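Local coordinates for thioredoxin reductase (Streptococcus pyogenes, PDB 5UWY), which probably catalyses the NADPH-dependent reduction of thioredoxin, passing electrons through its bound FAD and a redox-active disulfide, at residues A[7-12]-A[105-110]; A[169-174]-A[192-197]. One frame throughout, in Å; residues are numbered along the deposited sequence.

Interaction 1: residues A[7-12]-A[105-110]. With FAD (flavin-adenine dinucleotide), chain B.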
loop_
_atom_site.group_PDB
_atom_site.type_symbol
_atom_site.label_atom_id
_atom_site.label_comp_id
_atom_site.label_asym_id
_atom_site.label_seq_id
_atom_site.Cartn_x
_atom_site.Cartn_y
_atom_site.Cartn_z
ATOM N N THR A 7 -15.415 -13.378 6.699
ATOM C CA THR A 7 -14.619 -13.176 5.497
ATOM C C THR A 7 -13.820 -14.423 5.170
ATOM O O THR A 7 -13.138 -14.988 6.039
ATOM C CB THR A 7 -13.658 -11.998 5.657
ATOM O OG1 THR A 7 -14.341 -10.900 6.267
ATOM C CG2 THR A 7 -13.124 -11.573 4.304
ATOM N N LEU A 8 -13.877 -14.831 3.909
ATOM C CA LEU A 8 -12.918 -15.794 3.391
ATOM C C LEU A 8 -12.053 -15.097 2.350
ATOM O O LEU A 8 -12.565 -14.357 1.499
ATOM C CB LEU A 8 -13.600 -17.024 2.789
ATOM C CG LEU A 8 -14.202 -17.993 3.812
ATOM C CD1 LEU A 8 -15.383 -18.787 3.226
ATOM C CD2 LEU A 8 -13.153 -18.893 4.435
ATOM N N ILE A 9 -10.745 -15.319 2.433
ATOM C CA ILE A 9 -9.775 -14.712 1.533
ATOM C C ILE A 9 -9.139 -15.818 0.705
ATOM O O ILE A 9 -8.515 -16.740 1.251
ATOM C CB ILE A 9 -8.715 -13.914 2.305
ATOM C CG1 ILE A 9 -9.378 -12.762 3.057
ATOM C CG2 ILE A 9 -7.646 -13.394 1.358
ATOM C CD1 ILE A 9 -8.645 -12.353 4.294
ATOM N N ILE A 10 -9.306 -15.729 -0.612
ATOM C CA ILE A 10 -8.746 -16.702 -1.542
ATOM C C ILE A 10 -7.339 -16.228 -1.889
ATOM O O ILE A 10 -7.159 -15.291 -2.666
ATOM C CB ILE A 10 -9.616 -16.857 -2.791
ATOM C CG1 ILE A 10 -11.101 -16.835 -2.424
ATOM C CG2 ILE A 10 -9.265 -18.134 -3.522
ATOM C CD1 ILE A 10 -11.539 -17.992 -1.566
ATOM N N GLY A 11 -6.334 -16.878 -1.306
ATOM C CA GLY A 11 -4.955 -16.528 -1.585
ATOM C C GLY A 11 -4.196 -16.047 -0.367
ATOM O O GLY A 11 -4.752 -15.333 0.473
ATOM N N SER A 12 -2.923 -16.425 -0.265
ATOM C CA SER A 12 -2.061 -16.060 0.856
ATOM C C SER A 12 -0.776 -15.405 0.360
ATOM O O SER A 12 0.337 -15.841 0.658
ATOM C CB SER A 12 -1.741 -17.278 1.715
ATOM O OG SER A 12 -0.889 -16.949 2.788
ATOM N N THR A 105 -18.537 -12.387 3.095
ATOM C CA THR A 105 -17.690 -11.667 2.153
ATOM C C THR A 105 -16.573 -12.569 1.647
ATOM O O THR A 105 -16.016 -13.386 2.395
ATOM C CB THR A 105 -17.068 -10.400 2.768
ATOM O OG1 THR A 105 -16.151 -10.763 3.810
ATOM C CG2 THR A 105 -18.136 -9.464 3.319
ATOM N N VAL A 106 -16.245 -12.391 0.371
ATOM C CA VAL A 106 -15.121 -13.049 -0.282
ATOM C C VAL A 106 -14.145 -11.970 -0.731
ATOM O O VAL A 106 -14.547 -10.993 -1.371
ATOM C CB VAL A 106 -15.584 -13.901 -1.479
ATOM C CG1 VAL A 106 -14.479 -14.027 -2.519
ATOM C CG2 VAL A 106 -16.049 -15.265 -1.012
ATOM N N ILE A 107 -12.872 -12.134 -0.382
ATOM C CA ILE A 107 -11.806 -11.275 -0.887
ATOM C C ILE A 107 -10.911 -12.128 -1.773
ATOM O O ILE A 107 -10.324 -13.113 -1.310
ATOM C CB ILE A 107 -11.003 -10.617 0.244
ATOM C CG1 ILE A 107 -11.942 -9.991 1.277
ATOM C CG2 ILE A 107 -10.081 -9.549 -0.319
ATOM C CD1 ILE A 107 -11.218 -9.206 2.348
ATOM N N ILE A 108 -10.812 -11.758 -3.044
ATOM C CA ILE A 108 -10.042 -12.520 -4.021
ATOM C C ILE A 108 -8.626 -11.959 -4.063
ATOM O O ILE A 108 -8.416 -10.795 -4.421
ATOM C CB ILE A 108 -10.703 -12.472 -5.404
ATOM C CG1 ILE A 108 -12.190 -12.799 -5.262
ATOM C CG2 ILE A 108 -10.017 -13.443 -6.356
ATOM C CD1 ILE A 108 -12.828 -13.321 -6.509
ATOM N N ALA A 109 -7.654 -12.790 -3.689
ATOM C CA ALA A 109 -6.254 -12.392 -3.598
ATOM C C ALA A 109 -5.369 -13.463 -4.215
ATOM O O ALA A 109 -4.291 -13.780 -3.703
ATOM C CB ALA A 109 -5.852 -12.127 -2.148
ATOM N N THR A 110 -5.822 -14.038 -5.327
ATOM C CA THR A 110 -5.120 -15.145 -5.961
ATOM C C THR A 110 -3.928 -14.701 -6.796
ATOM O O THR A 110 -3.165 -15.557 -7.257
ATOM C CB THR A 110 -6.089 -15.946 -6.835
ATOM O OG1 THR A 110 -6.851 -15.050 -7.654
ATOM C CG2 THR A 110 -7.039 -16.755 -5.968
HETATM P PA FAD B . 0.309 -13.559 -5.132
HETATM O O1A FAD B . 1.262 -13.435 -4.000
HETATM O O2A FAD B . 0.906 -13.986 -6.477
HETATM O O5B FAD B . -0.837 -14.557 -4.791
HETATM C C5B FAD B . -0.780 -15.931 -5.224
HETATM C C4B FAD B . -1.374 -16.816 -4.164
HETATM O O4B FAD B . -2.689 -17.250 -4.585
HETATM C C3B FAD B . -0.567 -18.082 -3.861
HETATM O O3B FAD B . -0.415 -18.280 -2.458
HETATM C C2B FAD B . -1.392 -19.188 -4.525
HETATM O O2B FAD B . -1.229 -20.427 -3.842
HETATM C C1B FAD B . -2.802 -18.631 -4.344
HETATM N N9A FAD B . -3.809 -19.192 -5.246
HETATM C C8A FAD B . -3.944 -18.982 -6.594
HETATM N N7A FAD B . -4.952 -19.622 -7.142
HETATM C C5A FAD B . -5.521 -20.296 -6.075
HETATM C C6A FAD B . -6.633 -21.159 -5.986
HETATM N N6A FAD B . -7.394 -21.496 -7.028
HETATM N N1A FAD B . -6.934 -21.665 -4.767
HETATM C C2A FAD B . -6.174 -21.329 -3.722
HETATM N N3A FAD B . -5.109 -20.528 -3.688
HETATM C C4A FAD B . -4.834 -20.044 -4.904
HETATM N N1 FAD B . 7.761 -7.988 -5.323
HETATM C C2 FAD B . 8.393 -6.876 -4.845
HETATM O O2 FAD B . 7.815 -6.062 -4.115
HETATM N N3 FAD B . 9.718 -6.648 -5.175
HETATM C C4 FAD B . 10.507 -7.449 -5.973
HETATM O O4 FAD B . 11.676 -7.140 -6.196
HETATM C C4X FAD B . 9.825 -8.624 -6.481
HETATM N N5 FAD B . 10.496 -9.437 -7.248
HETATM C C5X FAD B . 9.847 -10.558 -7.736
HETATM C C6 FAD B . 10.555 -11.435 -8.556
HETATM C C7 FAD B . 9.954 -12.577 -9.071
HETATM C C7M FAD B . 10.752 -13.500 -9.954
HETATM C C8 FAD B . 8.611 -12.854 -8.761
HETATM C C8M FAD B . 7.931 -14.083 -9.303
HETATM C C9 FAD B . 7.901 -11.980 -7.942
HETATM C C9A FAD B . 8.506 -10.838 -7.428
HETATM N N10 FAD B . 7.810 -9.923 -6.608
HETATM C C10 FAD B . 8.448 -8.809 -6.104
HETATM C "C1'" FAD B . 6.412 -10.175 -6.214
HETATM C "C2'" FAD B . 5.387 -9.369 -7.004
HETATM O "O2'" FAD B . 5.192 -8.080 -6.421
HETATM C "C3'" FAD B . 4.052 -10.116 -6.992
HETATM O "O3'" FAD B . 3.237 -9.558 -8.015
HETATM C "C4'" FAD B . 3.273 -10.088 -5.671
HETATM O "O4'" FAD B . 3.884 -10.977 -4.735
HETATM C "C5'" FAD B . 1.818 -10.469 -5.856
HETATM O "O5'" FAD B . 1.144 -10.437 -4.580
HETATM P P FAD B . -0.364 -10.889 -4.439
HETATM O O1P FAD B . -1.267 -9.829 -5.075
HETATM O O2P FAD B . -0.740 -11.228 -3.043
HETATM O O3P FAD B . -0.449 -12.185 -5.357
#
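Thr7, Ile9 and Ile107 form an apolar cluster on one face of a parallel sheet, at the place in this FAD-binding Rossmann fold where the central strand 5-10 meets strand 105-108. The two strands run 4.8 Å apart at their axes, and four backbone bonds join them, alternating from Leu8 N to Thr105 O through to Ala109 N to Ile10 O. Ile9 and Ile107 lie side by side and point the same way, Ile9 CG1 resting 3.9 Å from Ile107 CB. Thr7 comes across Ile107 at a slant: its CG2, anti to the backbone N, reaches 3.6 Å from Ile107 CD1, while its OG1 lies 3.1 Å from Thr105 OG1. The Thr105 hydroxyl has a bond of its own to Asp6 O. Helices 14-25 and 285-304 close over this face, with Ala19 and Val299 both touching Ile107.

On the other face, formed by Leu8, Ile10, Val106 and Ile108, the side-chain contact shifts toward the cofactor end. Ile10 CG2 meets Thr110 CG2 at 3.6 Å, the two side chains side by side and pointing the same way, methyl to methyl. Thr110 OG1 lies between its backbone N and carbonyl carbon (chi1 48°) and bonds to Val242 O, which fixes the rotation of the branch that holds this methyl.

Beyond Ile10 and Ile108 the strands give way to loops that stay close together and both touch FAD. Gly11, first glycine of what appears to be the GxGxxG motif, has a positive phi of 118°, and its CA makes a CA-H...O contact with Ala109 O. Gly11 CA also lies 3.8 Å from FAD O4B, and on the opposing segment Thr110 CB packs 3.7 Å from C8A of the FAD adenine.

Interaction 2: residues A[169-174]-A[192-197]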
loop_
_atom_site.group_PDB
_atom_site.type_symbol
_atom_site.label_atom_id
_atom_site.label_comp_id
_atom_site.label_asym_id
_atom_site.label_seq_id
_atom_site.Cartn_x
_atom_site.Cartn_y
_atom_site.Cartn_z
ATOM N N VAL A 169 22.278 -3.172 -22.659
ATOM C CA VAL A 169 21.084 -4.008 -22.717
ATOM C C VAL A 169 20.883 -4.422 -24.168
ATOM O O VAL A 169 20.723 -3.565 -25.043
ATOM C CB VAL A 169 19.835 -3.285 -22.183
ATOM C CG1 VAL A 169 18.599 -4.127 -22.421
ATOM C CG2 VAL A 169 19.988 -2.968 -20.699
ATOM N N THR A 170 20.918 -5.723 -24.427
ATOM C CA THR A 170 20.609 -6.273 -25.736
ATOM C C THR A 170 19.299 -7.032 -25.622
ATOM O O THR A 170 19.081 -7.749 -24.641
ATOM C CB THR A 170 21.716 -7.217 -26.214
ATOM O OG1 THR A 170 21.726 -8.377 -25.371
ATOM C CG2 THR A 170 23.078 -6.550 -26.122
ATOM N N VAL A 171 18.409 -6.874 -26.598
ATOM C CA VAL A 171 17.152 -7.615 -26.579
ATOM C C VAL A 171 17.195 -8.654 -27.689
ATOM O O VAL A 171 17.684 -8.383 -28.792
ATOM C CB VAL A 171 15.909 -6.706 -26.716
ATOM C CG1 VAL A 171 16.023 -5.478 -25.844
ATOM C CG2 VAL A 171 15.473 -6.431 -28.183
ATOM N N VAL A 172 16.713 -9.825 -27.385
ATOM C CA VAL A 172 16.505 -10.872 -28.372
ATOM C C VAL A 172 15.068 -10.802 -28.852
ATOM O O VAL A 172 14.160 -10.414 -28.112
ATOM C CB VAL A 172 16.814 -12.255 -27.773
ATOM C CG1 VAL A 172 18.302 -12.513 -27.809
ATOM C CG2 VAL A 172 16.288 -12.328 -26.363
ATOM N N HIS A 173 14.858 -11.171 -30.108
ATOM C CA HIS A 173 13.513 -11.361 -30.622
ATOM C C HIS A 173 13.581 -12.253 -31.852
ATOM O O HIS A 173 14.516 -12.156 -32.648
ATOM C CB HIS A 173 12.834 -10.037 -30.957
ATOM C CG HIS A 173 11.393 -10.195 -31.313
ATOM N ND1 HIS A 173 10.758 -9.399 -32.240
ATOM C CD2 HIS A 173 10.468 -11.079 -30.873
ATOM C CE1 HIS A 173 9.494 -9.769 -32.334
ATOM N NE2 HIS A 173 9.293 -10.791 -31.522
ATOM N N ARG A 174 12.587 -13.130 -31.995
ATOM C CA ARG A 174 12.539 -14.137 -33.051
ATOM C C ARG A 174 12.124 -13.575 -34.412
ATOM O O ARG A 174 11.717 -14.350 -35.288
ATOM C CB ARG A 174 11.592 -15.275 -32.651
ATOM C CG ARG A 174 10.289 -14.799 -32.017
ATOM C CD ARG A 174 9.242 -15.898 -32.031
ATOM N NE ARG A 174 9.271 -16.690 -30.805
ATOM C CZ ARG A 174 9.547 -17.988 -30.769
ATOM N NH1 ARG A 174 9.552 -18.638 -29.612
ATOM N NH2 ARG A 174 9.833 -18.632 -31.892
ATOM N N ASP A 192 21.930 4.800 -26.381
ATOM C CA ASP A 192 23.211 4.190 -26.724
ATOM C C ASP A 192 23.347 2.798 -26.124
ATOM O O ASP A 192 23.902 1.894 -26.759
ATOM C CB ASP A 192 24.365 5.075 -26.247
ATOM C CG ASP A 192 24.249 6.505 -26.731
ATOM O OD1 ASP A 192 23.427 6.762 -27.634
ATOM O OD2 ASP A 192 24.980 7.369 -26.205
ATOM N N LYS A 193 22.854 2.605 -24.902
ATOM C CA LYS A 193 23.141 1.406 -24.124
ATOM C C LYS A 193 22.297 0.206 -24.521
ATOM O O LYS A 193 22.403 -0.843 -23.877
ATOM C CB LYS A 193 22.946 1.691 -22.634
ATOM C CG LYS A 193 23.620 2.962 -22.152
ATOM C CD LYS A 193 24.187 2.784 -20.751
ATOM C CE LYS A 193 23.746 3.905 -19.824
ATOM N NZ LYS A 193 24.295 3.728 -18.451
ATOM N N VAL A 194 21.463 0.313 -25.546
ATOM C CA VAL A 194 20.629 -0.798 -25.976
ATOM C C VAL A 194 20.981 -1.147 -27.418
ATOM O O VAL A 194 21.109 -0.260 -28.273
ATOM C CB VAL A 194 19.130 -0.481 -25.787
ATOM C CG1 VAL A 194 18.597 0.388 -26.895
ATOM C CG2 VAL A 194 18.308 -1.769 -25.661
ATOM N N ASP A 195 21.225 -2.435 -27.656
ATOM C CA ASP A 195 21.316 -3.019 -28.985
ATOM C C ASP A 195 20.493 -4.302 -28.994
ATOM O O ASP A 195 20.048 -4.794 -27.949
ATOM C CB ASP A 195 22.767 -3.304 -29.416
ATOM C CG ASP A 195 23.587 -3.990 -28.340
ATOM O OD1 ASP A 195 23.479 -3.589 -27.163
ATOM O OD2 ASP A 195 24.351 -4.921 -28.675
ATOM N N PHE A 196 20.279 -4.845 -30.190
ATOM C CA PHE A 196 19.304 -5.905 -30.388
ATOM C C PHE A 196 19.859 -6.983 -31.313
ATOM O O PHE A 196 20.724 -6.730 -32.157
ATOM C CB PHE A 196 17.975 -5.343 -30.952
ATOM C CG PHE A 196 17.599 -3.984 -30.408
ATOM C CD1 PHE A 196 18.096 -2.821 -30.963
ATOM C CD2 PHE A 196 16.774 -3.878 -29.296
ATOM C CE1 PHE A 196 17.753 -1.575 -30.428
ATOM C CE2 PHE A 196 16.429 -2.637 -28.763
ATOM C CZ PHE A 196 16.918 -1.494 -29.328
ATOM N N ILE A 197 19.366 -8.203 -31.113
ATOM C CA ILE A 197 19.744 -9.384 -31.878
ATOM C C ILE A 197 18.470 -9.920 -32.522
ATOM O O ILE A 197 17.582 -10.427 -31.823
ATOM C CB ILE A 197 20.400 -10.448 -30.990
ATOM C CG1 ILE A 197 21.742 -9.944 -30.449
ATOM C CG2 ILE A 197 20.575 -11.762 -31.747
ATOM C CD1 ILE A 197 22.431 -10.919 -29.508
#
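The strands 169-172 and 194-197 run parallel; the axes of these short segments approach to 4.4 Å and cross at -26°, with Val169 opposite Val194 and Val172 opposite Ile197. Val169 starts the pairing with both its own N and its own O: the N donates to Lys193 O at 2.6 Å, and the O accepts from Asp195 N at 2.9 Å. Farther on, Ile197 N gives a straight bond to Val171 O, with 168° at the hydrogen. The bond from Val171 N to Asp195 O is less sure, because the position of that oxygen is less certain, and the last one, His173 N to Ile197 O, is weak at 3.3 Å.

On one face Val171 and Phe196 stand side by side, pointing the same way, with Val171 CG1 lying 3.9 Å from Phe196 CD2. Val169 slants across Val194, its CG1, anti to the backbone N (chi1 173°), coming 4.0 Å from Val194 CG2. On the opposite face Thr170 presents its methyl to the Asp195 carboxylate, CG2 being 3.3 Å from Asp195 OD2, and Val172 meets Ile197 more loosely.

The two strands flank helix 182-190 in sequence, making a beta-alpha-beta crossover of the second Rossmann-type sheet, which in thioredoxin reductases binds NADPH. Strand 194-197 is outermost in this chain's sheet; 145-149 pairs with the far edge of 168-172, and Ala159 of helix 153-162 packs against Val169 and Val171.

From the N terminus, interaction 1 opens on strand 5-10, and the chain then passes through helix 14-25, strand 30-34, helix 59-71 and several further strands before 105-108 returns to lie beside the first strand. That long loop is closed before interaction 2 begins, so the two contacts follow in series and neither nests in nor crosses the other. Interaction 2 closes a much shorter loop, the single crossover through helix 182-190. One contact joins the central strand of the FAD-binding sheet to its neighbour; the other joins an outermost strand and its neighbour in the sheet thought to bind NADPH. The two contacts lie on opposite sides of the chain's centre, with nearest atoms about 26 Å apart.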